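Local coordinates for AAEL008620-PA odorant-binding protein (PDB 5V13) that binds juvenile hormone III in an internal pocket and is a secreted, largely helical hemolymph member of the odorant-binding protein family, at residues R24-T29 / A156-G161; E92-A97 / G152-K157; N185-E190 / C245-G250. One frame throughout, in Å; residues are numbered along the deposited sequence.

How the contacts relate
From the N terminus, the chain first forms the start of helix 26-38 and then the end of helix 84-94, and both later meet helix 151-158. Contact 2 closes a loop of 54 residues and contact 1 one of 126; the shorter lies within the longer, because 92-97 follows 24-29 and both contacts end on helix 151-158. Their centres are about 9 Å apart and they touch directly, for instance at P26 and T154, tying three helices together near the hormone-bearing part of the chain. Contact 3 follows in series, its centre about 29 Å from that of contact 1, and closes its own 54-residue loop, joining the loop before helix 190-199 to the end of helix 239-247.

Contact 1: residues R24-T29 / A156-G161; sequences RTPEQT and AKLGNG
At the capping-box start of helix 26-38, T25 and P26 pack on L158, the last residue of helix 151-158. The evidence for the box is a reciprocal pair of bonds: Q28 N donates to T25 OG1 at 3.1 Å, and T25 N donates to Q28 OE1 at 3.1 Å, along a lone pair in the carbonyl plane and with an N-H...O angle of 164°. OG1 can serve as the cap because it stands between the backbone N and the carbonyl carbon (chi1 68°), a rotation that also places CG2 beside the backbone N. Across the contact the touching is wholly apolar. The CD corner of the P26 ring meets the L158 CD1 methyl at 3.6 Å. L158 CD1 also lies 4.1 Å from T25 CG2, where the two side chains cross obliquely. L158 makes this approach through one branch, CD1. With no hydrogen bond across and 95 Å² buried in all, the contact is small. T154 and Y155, one turn back on helix 151-158, also pack on P26, T154 through its methyl and Y155 through its hydroxyl. Just beyond L158 the chain leaves the helix at G159 with positive phi, and G161 N bonds back to L158 O at 2.8 Å. The capping box is a classic helix N-terminus motif, here lying against the last turn of helix 151-158 in a mainly helical PBP/GOBP-family protein.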
ATOM      1  N   ARG B  24       8.534 -15.256   7.589  1.00  8.99           N
ATOM      2  CA  ARG B  24       9.322 -14.270   6.866  1.00  9.42           C
ATOM      3  C   ARG B  24       8.412 -13.408   6.001  1.00  9.86           C
ATOM      4  O   ARG B  24       7.606 -13.930   5.225  1.00 11.98           O
ATOM      5  CB  ARG B  24      10.360 -14.972   5.984  1.00  9.45           C
ATOM      6  CG  ARG B  24      11.335 -15.923   6.750  1.00 10.98           C
ATOM      7  CD  ARG B  24      12.203 -15.179   7.776  1.00 11.89           C
ATOM      8  NE  ARG B  24      11.589 -15.024   9.098  1.00 12.70           N
ATOM      9  CZ  ARG B  24      12.246 -14.576  10.167  1.00 17.97           C
ATOM     10  NH1 ARG B  24      13.529 -14.243  10.067  1.00 14.93           N
ATOM     11  NH2 ARG B  24      11.637 -14.473  11.342  1.00 14.90           N
ATOM     12  N   THR B  25       8.564 -12.094   6.119  1.00 12.16           N
ATOM     13  CA  THR B  25       7.885 -11.144   5.238  1.00 14.60           C
ATOM     14  C   THR B  25       8.575 -11.089   3.882  1.00 13.76           C
ATOM     15  O   THR B  25       9.692 -11.583   3.724  1.00 12.37           O
ATOM     16  CB  THR B  25       7.910  -9.757   5.860  1.00 11.28           C
ATOM     17  OG1 THR B  25       9.262  -9.285   5.872  1.00 10.98           O
ATOM     18  CG2 THR B  25       7.344  -9.786   7.268  1.00 12.35           C
ATOM     19  N   PRO B  26       7.941 -10.463   2.881  1.00 10.05           N
ATOM     20  CA  PRO B  26       8.651 -10.232   1.608  1.00 10.89           C
ATOM     21  C   PRO B  26       9.831  -9.289   1.747  1.00  8.36           C
ATOM     22  O   PRO B  26      10.746  -9.353   0.925  1.00 14.83           O
ATOM     23  CB  PRO B  26       7.560  -9.652   0.688  1.00 15.22           C
ATOM     24  CG  PRO B  26       6.466  -9.186   1.612  1.00 16.88           C
ATOM     25  CD  PRO B  26       6.508 -10.118   2.784  1.00 10.23           C
ATOM     26  N   GLU B  27       9.852  -8.420   2.765  1.00  9.48           N
ATOM     27  CA  GLU B  27      11.064  -7.641   3.004  1.00 11.31           C
ATOM     28  C   GLU B  27      12.208  -8.558   3.418  1.00 11.29           C
ATOM     29  O   GLU B  27      13.334  -8.417   2.936  1.00  9.78           O
ATOM     30  CB  GLU B  27      10.821  -6.573   4.078  1.00 12.47           C
ATOM     31  CG  GLU B  27      12.021  -5.639   4.361  1.00 12.28           C
ATOM     32  CD  GLU B  27      13.103  -6.246   5.260  1.00 15.24           C
ATOM     33  OE1 GLU B  27      14.305  -5.879   5.092  1.00 13.25           O
ATOM     34  OE2 GLU B  27      12.751  -7.060   6.156  1.00 15.91           O
ATOM     35  N   GLN B  28      11.926  -9.515   4.298  1.00  8.51           N
ATOM     36  CA  GLN B  28      12.965 -10.413   4.795  1.00  8.39           C
ATOM     37  C   GLN B  28      13.457 -11.385   3.712  1.00 12.35           C
ATOM     38  O   GLN B  28      14.666 -11.618   3.584  1.00 11.44           O
ATOM     39  CB  GLN B  28      12.426 -11.151   6.021  1.00  9.72           C
ATOM     40  CG  GLN B  28      12.370 -10.232   7.262  1.00 10.42           C
ATOM     41  CD  GLN B  28      11.694 -10.892   8.444  1.00 12.46           C
ATOM     42  OE1 GLN B  28      10.638 -11.519   8.303  1.00 14.42           O
ATOM     43  NE2 GLN B  28      12.287 -10.742   9.621  1.00 13.61           N
ATOM     44  N   THR B  29      12.548 -11.996   2.949  1.00 11.94           N
ATOM     45  CA  THR B  29      13.005 -12.872   1.872  1.00  8.23           C
ATOM     46  C   THR B  29      13.790 -12.091   0.817  1.00 14.28           C
ATOM     47  O   THR B  29      14.850 -12.541   0.368  1.00 12.62           O
ATOM     48  CB  THR B  29      11.828 -13.617   1.240  1.00  8.40           C
ATOM     49  OG1 THR B  29      10.837 -12.681   0.788  1.00  9.12           O
ATOM     50  CG2 THR B  29      11.196 -14.560   2.272  1.00 16.13           C
ATOM     51  N   ALA B 156      -0.711  -6.214   1.306  1.00 13.13           N
ATOM     52  CA  ALA B 156      -1.866  -5.554   1.917  1.00 16.58           C
ATOM     53  C   ALA B 156      -2.260  -6.195   3.251  1.00 17.19           C
ATOM     54  O   ALA B 156      -2.685  -5.483   4.170  1.00 15.62           O
ATOM     55  CB  ALA B 156      -3.054  -5.557   0.956  1.00 16.61           C
ATOM     56  N   LYS B 157      -2.094  -7.517   3.385  1.00 17.29           N
ATOM     57  CA  LYS B 157      -2.357  -8.180   4.664  1.00 16.45           C
ATOM     58  C   LYS B 157      -1.381  -7.711   5.729  1.00 17.25           C
ATOM     59  O   LYS B 157      -1.742  -7.576   6.899  1.00 15.54           O
ATOM     60  CB  LYS B 157      -2.278  -9.699   4.487  1.00 21.92           C
ATOM     61  CG  LYS B 157      -2.596 -10.504   5.739  1.00 37.59           C
ATOM     62  CD  LYS B 157      -2.327 -12.005   5.542  1.00 40.60           C
ATOM     63  CE  LYS B 157      -0.826 -12.330   5.542  1.00 40.82           C
ATOM     64  NZ  LYS B 157      -0.537 -13.806   5.540  1.00 32.83           N
ATOM     65  N   LEU B 158      -0.128  -7.483   5.348  1.00 11.54           N
ATOM     66  CA  LEU B 158       0.853  -6.952   6.286  1.00 11.38           C
ATOM     67  C   LEU B 158       0.742  -5.437   6.449  1.00 16.66           C
ATOM     68  O   LEU B 158       1.077  -4.918   7.519  1.00 15.06           O
ATOM     69  CB  LEU B 158       2.265  -7.334   5.833  1.00 12.28           C
ATOM     70  CG  LEU B 158       2.565  -8.831   5.747  1.00 17.84           C
ATOM     71  CD1 LEU B 158       3.942  -9.088   5.106  1.00 15.21           C
ATOM     72  CD2 LEU B 158       2.491  -9.465   7.143  1.00 15.59           C
ATOM     73  N   GLY B 159       0.315  -4.720   5.406  1.00 19.73           N
ATOM     74  CA  GLY B 159       0.130  -3.273   5.473  1.00 16.42           C
ATOM     75  C   GLY B 159       1.377  -2.528   5.916  1.00 19.06           C
ATOM     76  O   GLY B 159       2.508  -2.834   5.509  1.00 14.41           O
ATOM     77  N   ASN B 160       1.171  -1.536   6.783  1.00 16.40           N
ATOM     78  CA  ASN B 160       2.272  -0.792   7.387  1.00 18.07           C
ATOM     79  C   ASN B 160       3.024  -1.593   8.428  1.00 23.28           C
ATOM     80  O   ASN B 160       3.939  -1.044   9.052  1.00 27.16           O
ATOM     81  CB  ASN B 160       1.768   0.492   8.045  1.00 26.84           C
ATOM     82  CG  ASN B 160       1.286   1.515   7.049  1.00 27.87           C
ATOM     83  OD1 ASN B 160       0.882   1.188   5.935  1.00 32.73           O
ATOM     84  ND2 ASN B 160       1.322   2.777   7.454  1.00 37.20           N
ATOM     85  N   GLY B 161       2.666  -2.854   8.657  1.00 13.84           N
ATOM     86  CA  GLY B 161       3.516  -3.696   9.480  1.00 16.34           C
ATOM     87  C   GLY B 161       4.780  -4.196   8.807  1.00 14.95           C
ATOM     88  O   GLY B 161       5.610  -4.822   9.472  1.00 22.62           O
TER

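Contact 2: residues E92-A97 / G152-K157; sequences ESFFHA and GNTYAK
A mixed polar and apolar helix-end contact brings the end of K157 of helix 151-158 against S93 and F94, the last two residues of helix 84-94, on the side of the fold facing a second subunit. K157 CG lies anti to the backbone N (chi1 -177°) and the chain then bends at chi3 (74°), which delivers NZ to the end of the other helix. There K157 NZ gives a weak, 3.5 Å hydrogen bond to S93 OG. S93 O is closer to K157 NZ, at 3.1 Å, but the angle is too poor for a bond. A firmer partner is a water that accepts from K157 NZ at 2.8 Å and also meets H96 NE2 at the edge of the imidazole, thereby linking the lysine to the turn that follows helix 84-94. The contact thus joins the C-terminal end of helix 84-94 to helix 151-158 in the helical PBP/GOBP-type fold, with the F94 side chain about 11 Å from the bound hormone. Its apolar part is F94 CE1 against T154 CG2 at 3.9 Å; F94 and T154 cross at about a right angle. K157 NZ lies obliquely beside the ring, 3.4 Å from F94 CE1. T154 OG1 turns instead to D150 O within its own chain. S93 OG sits 3.4 Å above one face of the F94 ring, over its centre, while H145 meets F94 edge-to-face. H96 ND1 bonds to N287 of a second subunit, so the water-bridged imidazole also belongs to the assembly interface.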
ATOM      1  N   GLU B  92       1.691 -22.215   6.768  1.00 14.51           N
ATOM      2  CA  GLU B  92       0.390 -21.868   7.337  1.00 19.65           C
ATOM      3  C   GLU B  92       0.034 -20.404   7.100  1.00 20.71           C
ATOM      4  O   GLU B  92      -1.144 -20.068   6.923  1.00 21.19           O
ATOM      5  CB  GLU B  92       0.380 -22.193   8.829  1.00 17.74           C
ATOM      6  CG  GLU B  92       0.408 -23.689   9.111  1.00 21.21           C
ATOM      7  CD  GLU B  92       0.521 -24.032  10.598  1.00 34.74           C
ATOM      8  OE1 GLU B  92       0.263 -25.205  10.962  1.00 31.54           O
ATOM      9  OE2 GLU B  92       0.890 -23.147  11.398  1.00 38.05           O
ATOM     10  N   SER B  93       1.031 -19.521   7.079  1.00 20.22           N
ATOM     11  CA  SER B  93       0.763 -18.103   6.894  1.00 23.47           C
ATOM     12  C   SER B  93       0.574 -17.727   5.430  1.00 25.03           C
ATOM     13  O   SER B  93      -0.227 -16.834   5.127  1.00 24.99           O
ATOM     14  CB  SER B  93       1.893 -17.267   7.504  1.00 25.50           C
ATOM     15  OG  SER B  93       1.703 -15.888   7.221  1.00 27.48           O
ATOM     16  N   PHE B  94       1.300 -18.371   4.509  1.00 22.52           N
ATOM     17  CA  PHE B  94       1.422 -17.844   3.151  1.00 23.36           C
ATOM     18  C   PHE B  94       1.130 -18.819   2.016  1.00 26.38           C
ATOM     19  O   PHE B  94       1.293 -18.436   0.853  1.00 29.49           O
ATOM     20  CB  PHE B  94       2.825 -17.262   2.917  1.00 19.12           C
ATOM     21  CG  PHE B  94       3.099 -15.976   3.678  1.00 15.65           C
ATOM     22  CD1 PHE B  94       2.354 -14.830   3.429  1.00 17.92           C
ATOM     23  CD2 PHE B  94       4.108 -15.917   4.625  1.00 17.37           C
ATOM     24  CE1 PHE B  94       2.594 -13.654   4.136  1.00 20.20           C
ATOM     25  CE2 PHE B  94       4.373 -14.745   5.321  1.00 20.48           C
ATOM     26  CZ  PHE B  94       3.611 -13.605   5.074  1.00 20.33           C
ATOM     27  N   PHE B  95       0.720 -20.054   2.291  1.00 19.98           N
ATOM     28  CA  PHE B  95       0.366 -20.982   1.215  1.00 20.23           C
ATOM     29  C   PHE B  95      -1.119 -21.316   1.310  1.00 24.71           C
ATOM     30  O   PHE B  95      -1.532 -22.079   2.191  1.00 19.54           O
ATOM     31  CB  PHE B  95       1.211 -22.256   1.255  1.00 17.37           C
ATOM     32  CG  PHE B  95       0.926 -23.184   0.110  1.00 17.26           C
ATOM     33  CD1 PHE B  95       1.414 -22.902  -1.158  1.00 21.10           C
ATOM     34  CD2 PHE B  95       0.155 -24.313   0.290  1.00 21.29           C
ATOM     35  CE1 PHE B  95       1.143 -23.745  -2.226  1.00 22.29           C
ATOM     36  CE2 PHE B  95      -0.119 -25.163  -0.767  1.00 28.49           C
ATOM     37  CZ  PHE B  95       0.375 -24.878  -2.030  1.00 24.24           C
ATOM     38  N   HIS B  96      -1.916 -20.764   0.385  1.00 23.01           N
ATOM     39  CA  HIS B  96      -3.362 -20.975   0.364  1.00 24.16           C
ATOM     40  C   HIS B  96      -3.857 -21.590  -0.937  1.00 29.96           C
ATOM     41  O   HIS B  96      -5.076 -21.666  -1.148  1.00 30.98           O
ATOM     42  CB  HIS B  96      -4.079 -19.648   0.611  1.00 21.91           C
ATOM     43  CG  HIS B  96      -3.373 -18.774   1.597  1.00 19.16           C
ATOM     44  ND1 HIS B  96      -3.184 -19.146   2.912  1.00 24.94           N
ATOM     45  CD2 HIS B  96      -2.780 -17.563   1.457  1.00 23.45           C
ATOM     46  CE1 HIS B  96      -2.515 -18.195   3.543  1.00 23.98           C
ATOM     47  NE2 HIS B  96      -2.257 -17.225   2.681  1.00 20.24           N
ATOM     48  N   ALA B  97      -2.956 -22.041  -1.807  1.00 27.23           N
ATOM     49  CA  ALA B  97      -3.337 -22.511  -3.135  1.00 29.67           C
ATOM     50  C   ALA B  97      -3.770 -23.975  -3.186  1.00 35.37           C
ATOM     51  O   ALA B  97      -4.380 -24.382  -4.183  1.00 39.09           O
ATOM     52  CB  ALA B  97      -2.176 -22.294  -4.113  1.00 29.92           C
ATOM     53  N   GLY B 152       0.316  -8.562  -4.225  1.00 14.57           N
ATOM     54  CA  GLY B 152      -0.658  -7.593  -3.743  1.00 13.90           C
ATOM     55  C   GLY B 152      -1.304  -8.017  -2.436  1.00 16.55           C
ATOM     56  O   GLY B 152      -1.375  -7.237  -1.481  1.00 15.40           O
ATOM     57  N   ASN B 153      -1.797  -9.261  -2.383  1.00 15.00           N
ATOM     58  CA  ASN B 153      -2.435  -9.767  -1.161  1.00 14.98           C
ATOM     59  C   ASN B 153      -1.468  -9.773   0.015  1.00 16.19           C
ATOM     60  O   ASN B 153      -1.824  -9.375   1.132  1.00 16.26           O
ATOM     61  CB  ASN B 153      -2.973 -11.181  -1.402  1.00 14.96           C
ATOM     62  CG  ASN B 153      -4.219 -11.192  -2.234  1.00 16.13           C
ATOM     63  OD1 ASN B 153      -4.931 -10.193  -2.310  1.00 16.20           O
ATOM     64  ND2 ASN B 153      -4.505 -12.329  -2.861  1.00 17.98           N
ATOM     65  N   THR B 154      -0.236 -10.222  -0.221  1.00 13.97           N
ATOM     66  CA  THR B 154       0.757 -10.325   0.844  1.00 16.07           C
ATOM     67  C   THR B 154       1.082  -8.961   1.449  1.00 17.51           C
ATOM     68  O   THR B 154       1.119  -8.807   2.677  1.00 13.37           O
ATOM     69  CB  THR B 154       2.019 -10.991   0.291  1.00 13.53           C
ATOM     70  OG1 THR B 154       1.711 -12.326  -0.139  1.00 16.84           O
ATOM     71  CG2 THR B 154       3.134 -11.007   1.333  1.00 15.11           C
ATOM     72  N   TYR B 155       1.342  -7.955   0.608  1.00 14.46           N
ATOM     73  CA  TYR B 155       1.711  -6.657   1.175  1.00 15.04           C
ATOM     74  C   TYR B 155       0.504  -5.934   1.780  1.00 12.78           C
ATOM     75  O   TYR B 155       0.672  -5.118   2.696  1.00 16.03           O
ATOM     76  CB  TYR B 155       2.397  -5.772   0.121  1.00 20.65           C
ATOM     77  CG  TYR B 155       3.905  -5.969   0.024  1.00 11.27           C
ATOM     78  CD1 TYR B 155       4.769  -5.356   0.937  1.00  9.99           C
ATOM     79  CD2 TYR B 155       4.464  -6.745  -0.984  1.00 12.74           C
ATOM     80  CE1 TYR B 155       6.159  -5.515   0.837  1.00 18.06           C
ATOM     81  CE2 TYR B 155       5.852  -6.922  -1.079  1.00 19.29           C
ATOM     82  CZ  TYR B 155       6.691  -6.308  -0.167  1.00 18.65           C
ATOM     83  OH  TYR B 155       8.068  -6.475  -0.263  1.00 17.38           O
ATOM     84  N   ALA B 156      -0.711  -6.214   1.306  1.00 13.13           N
ATOM     85  CA  ALA B 156      -1.866  -5.554   1.917  1.00 16.58           C
ATOM     86  C   ALA B 156      -2.260  -6.195   3.251  1.00 17.19           C
ATOM     87  O   ALA B 156      -2.685  -5.483   4.170  1.00 15.62           O
ATOM     88  CB  ALA B 156      -3.054  -5.557   0.956  1.00 16.61           C
ATOM     89  N   LYS B 157      -2.094  -7.517   3.385  1.00 17.29           N
ATOM     90  CA  LYS B 157      -2.357  -8.180   4.664  1.00 16.45           C
ATOM     91  C   LYS B 157      -1.381  -7.711   5.729  1.00 17.25           C
ATOM     92  O   LYS B 157      -1.742  -7.576   6.899  1.00 15.54           O
ATOM     93  CB  LYS B 157      -2.278  -9.699   4.487  1.00 21.92           C
ATOM     94  CG  LYS B 157      -2.596 -10.504   5.739  1.00 37.59           C
ATOM     95  CD  LYS B 157      -2.327 -12.005   5.542  1.00 40.60           C
ATOM     96  CE  LYS B 157      -0.826 -12.330   5.542  1.00 40.82           C
ATOM     97  NZ  LYS B 157      -0.537 -13.806   5.540  1.00 32.83           N
TER
HETATM   98  O   HOH W   1      -1.315 -14.954   3.138  1.00 31.21           O

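Contact 3: residues N185-E190 / C245-G250; sequences NSCPPE and CLRDKG
The backbones stay well apart, the nearest CA atoms being those of C187 and R247 at 10.3 Å, and the irregular segment N185-E190 is reached by one long side chain at the end of helix 239-247. R247 spans the gap fully stretched: CG is anti to the backbone N (chi1 -180°) and the chain is extended from CG to NE, which carries the guanidinium out to the loop. Both terminal nitrogens grip one atom, the carbonyl oxygen of N185, end-on. R247 NH2 donates to N185 O at 3.1 Å with an N-H...O angle of 147°, and R247 NH1 donates to N185 O at 3.2 Å, also bent. The oxygen lies near the guanidinium plane, yet the two nitrogens come to it from the same face of its carbonyl plane, NH1 standing as much as 62° out of that plane. R247 NH1 adds a weak bond to S186 O at 3.3 Å, at the guanidinium edge, so consecutive backbone carbonyls share the charged group. A helix-terminal arginine donating to loop carbonyls thus joins helix 239-247 to the loop before helix 190-199, at the protein surface and remote from the two other contacts. A type I turn from R247 to G250, closed by G250 N to R247 O at 3.0 Å, leads from helix 239-247 into helix 251-264, and the disulfide C232-C245 anchors the helix two residues earlier. Y243, one turn back from R247, bonds NH1 through its hydroxyl and packs on P188, a second link from this helix to the loop. N185 as a whole is poorly ordered, so its bond lengths carry less certainty, and R247 touches a crystal neighbour that may influence its pose. N185 OD1 comes no closer to R247 NH2 than 4.0 Å.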
ATOM      1  N   ASN B 185      19.684  17.179  17.392  1.00 63.88           N
ATOM      2  CA  ASN B 185      20.356  16.894  18.654  1.00 64.94           C
ATOM      3  C   ASN B 185      19.539  15.996  19.572  1.00 63.22           C
ATOM      4  O   ASN B 185      20.101  15.426  20.515  1.00 65.88           O
ATOM      5  CB  ASN B 185      20.669  18.195  19.402  1.00 67.39           C
ATOM      6  CG  ASN B 185      21.854  18.934  18.822  1.00 71.11           C
ATOM      7  OD1 ASN B 185      22.773  18.326  18.269  1.00 71.89           O
ATOM      8  ND2 ASN B 185      21.844  20.258  18.953  1.00 71.99           N
ATOM      9  N   SER B 186      18.237  15.865  19.332  1.00 59.46           N
ATOM     10  CA  SER B 186      17.380  15.144  20.258  1.00 60.70           C
ATOM     11  C   SER B 186      17.807  13.682  20.370  1.00 55.35           C
ATOM     12  O   SER B 186      18.528  13.149  19.520  1.00 48.93           O
ATOM     13  CB  SER B 186      15.924  15.237  19.811  1.00 62.21           C
ATOM     14  OG  SER B 186      15.810  14.877  18.448  1.00 64.57           O
ATOM     15  N   CYS B 187      17.357  13.034  21.449  1.00 56.85           N
ATOM     16  CA  CYS B 187      17.646  11.627  21.678  1.00 55.35           C
ATOM     17  C   CYS B 187      16.431  10.780  21.331  1.00 50.91           C
ATOM     18  O   CYS B 187      15.402  10.873  22.019  1.00 53.39           O
ATOM     19  CB  CYS B 187      18.070  11.387  23.123  1.00 55.64           C
ATOM     20  SG  CYS B 187      19.848  11.523  23.317  1.00 63.51           S
ATOM     21  N   PRO B 188      16.504   9.948  20.298  1.00 38.92           N
ATOM     22  CA  PRO B 188      15.319   9.212  19.832  1.00 32.65           C
ATOM     23  C   PRO B 188      14.883   8.156  20.835  1.00 33.25           C
ATOM     24  O   PRO B 188      15.684   7.706  21.668  1.00 38.17           O
ATOM     25  CB  PRO B 188      15.801   8.573  18.520  1.00 30.81           C
ATOM     26  CG  PRO B 188      16.975   9.398  18.091  1.00 31.51           C
ATOM     27  CD  PRO B 188      17.640   9.826  19.370  1.00 33.71           C
ATOM     28  N   PRO B 189      13.623   7.721  20.779  1.00 29.14           N
ATOM     29  CA  PRO B 189      13.172   6.651  21.679  1.00 24.45           C
ATOM     30  C   PRO B 189      13.814   5.318  21.330  1.00 24.22           C
ATOM     31  O   PRO B 189      14.113   5.033  20.169  1.00 20.32           O
ATOM     32  CB  PRO B 189      11.656   6.595  21.448  1.00 27.87           C
ATOM     33  CG  PRO B 189      11.330   7.749  20.514  1.00 31.16           C
ATOM     34  CD  PRO B 189      12.583   8.113  19.814  1.00 28.66           C
ATOM     35  N   GLU B 190      13.961   4.471  22.356  1.00 27.23           N
ATOM     36  CA  GLU B 190      14.615   3.177  22.176  1.00 26.93           C
ATOM     37  C   GLU B 190      13.875   2.295  21.167  1.00 21.49           C
ATOM     38  O   GLU B 190      14.505   1.542  20.414  1.00 21.22           O
ATOM     39  CB  GLU B 190      14.730   2.474  23.532  1.00 34.63           C
ATOM     40  CG  GLU B 190      15.715   1.315  23.574  1.00 51.28           C
ATOM     41  CD  GLU B 190      15.060  -0.021  23.278  1.00 68.53           C
ATOM     42  OE1 GLU B 190      15.489  -0.706  22.325  1.00 72.32           O
ATOM     43  OE2 GLU B 190      14.109  -0.387  24.002  1.00 76.36           O
ATOM     44  N   CYS B 245      26.907   4.632  22.044  1.00 24.48           N
ATOM     45  CA  CYS B 245      28.320   4.378  21.788  1.00 26.92           C
ATOM     46  C   CYS B 245      28.751   4.985  20.453  1.00 24.82           C
ATOM     47  O   CYS B 245      29.795   5.638  20.376  1.00 24.95           O
ATOM     48  CB  CYS B 245      28.600   2.876  21.837  1.00 28.89           C
ATOM     49  SG  CYS B 245      30.327   2.418  21.440  1.00 34.58           S
ATOM     50  N   LEU B 246      27.947   4.808  19.398  1.00 21.88           N
ATOM     51  CA  LEU B 246      28.303   5.365  18.094  1.00 24.18           C
ATOM     52  C   LEU B 246      28.258   6.890  18.104  1.00 23.79           C
ATOM     53  O   LEU B 246      29.153   7.542  17.556  1.00 21.81           O
ATOM     54  CB  LEU B 246      27.374   4.818  17.008  1.00 19.95           C
ATOM     55  CG  LEU B 246      27.523   3.334  16.658  1.00 21.56           C
ATOM     56  CD1 LEU B 246      26.423   2.892  15.719  1.00 23.66           C
ATOM     57  CD2 LEU B 246      28.901   3.041  16.046  1.00 20.72           C
ATOM     58  N   ARG B 247      27.218   7.477  18.703  1.00 21.04           N
ATOM     59  CA  ARG B 247      27.119   8.931  18.732  1.00 23.80           C
ATOM     60  C   ARG B 247      28.296   9.557  19.473  1.00 24.86           C
ATOM     61  O   ARG B 247      28.765  10.635  19.090  1.00 23.88           O
ATOM     62  CB  ARG B 247      25.787   9.358  19.358  1.00 23.17           C
ATOM     63  CG  ARG B 247      25.597  10.867  19.418  1.00 27.00           C
ATOM     64  CD  ARG B 247      24.197  11.279  19.842  1.00 26.52           C
ATOM     65  NE  ARG B 247      24.117  12.732  19.940  1.00 31.59           N
ATOM     66  CZ  ARG B 247      22.988  13.429  19.884  1.00 37.42           C
ATOM     67  NH1 ARG B 247      21.822  12.810  19.731  1.00 35.50           N
ATOM     68  NH2 ARG B 247      23.030  14.748  19.979  1.00 36.94           N
ATOM     69  N   ASP B 248      28.820   8.879  20.499  1.00 25.02           N
ATOM     70  CA  ASP B 248      29.977   9.403  21.224  1.00 27.58           C
ATOM     71  C   ASP B 248      31.254   9.406  20.391  1.00 27.35           C
ATOM     72  O   ASP B 248      32.234  10.051  20.783  1.00 27.71           O
ATOM     73  CB  ASP B 248      30.229   8.592  22.496  1.00 30.39           C
ATOM     74  CG  ASP B 248      29.361   9.036  23.656  1.00 36.61           C
ATOM     75  OD1 ASP B 248      28.845  10.175  23.630  1.00 35.66           O
ATOM     76  OD2 ASP B 248      29.211   8.243  24.608  1.00 40.80           O
ATOM     77  N   LYS B 249      31.284   8.680  19.280  1.00 27.23           N
ATOM     78  CA  LYS B 249      32.427   8.716  18.382  1.00 30.94           C
ATOM     79  C   LYS B 249      32.260   9.744  17.271  1.00 32.00           C
ATOM     80  O   LYS B 249      33.166   9.902  16.449  1.00 30.62           O
ATOM     81  CB  LYS B 249      32.664   7.320  17.796  1.00 37.01           C
ATOM     82  CG  LYS B 249      33.092   6.318  18.865  1.00 39.45           C
ATOM     83  CD  LYS B 249      33.325   4.928  18.313  1.00 45.39           C
ATOM     84  CE  LYS B 249      34.385   4.199  19.133  1.00 53.20           C
ATOM     85  NZ  LYS B 249      34.083   4.210  20.588  1.00 56.85           N
ATOM     86  N   GLY B 250      31.128  10.444  17.230  1.00 27.49           N
ATOM     87  CA  GLY B 250      30.923  11.518  16.274  1.00 24.51           C
ATOM     88  C   GLY B 250      29.470  11.612  15.853  1.00 23.39           C
ATOM     89  O   GLY B 250      28.997  10.785  15.063  1.00 24.04           O
TER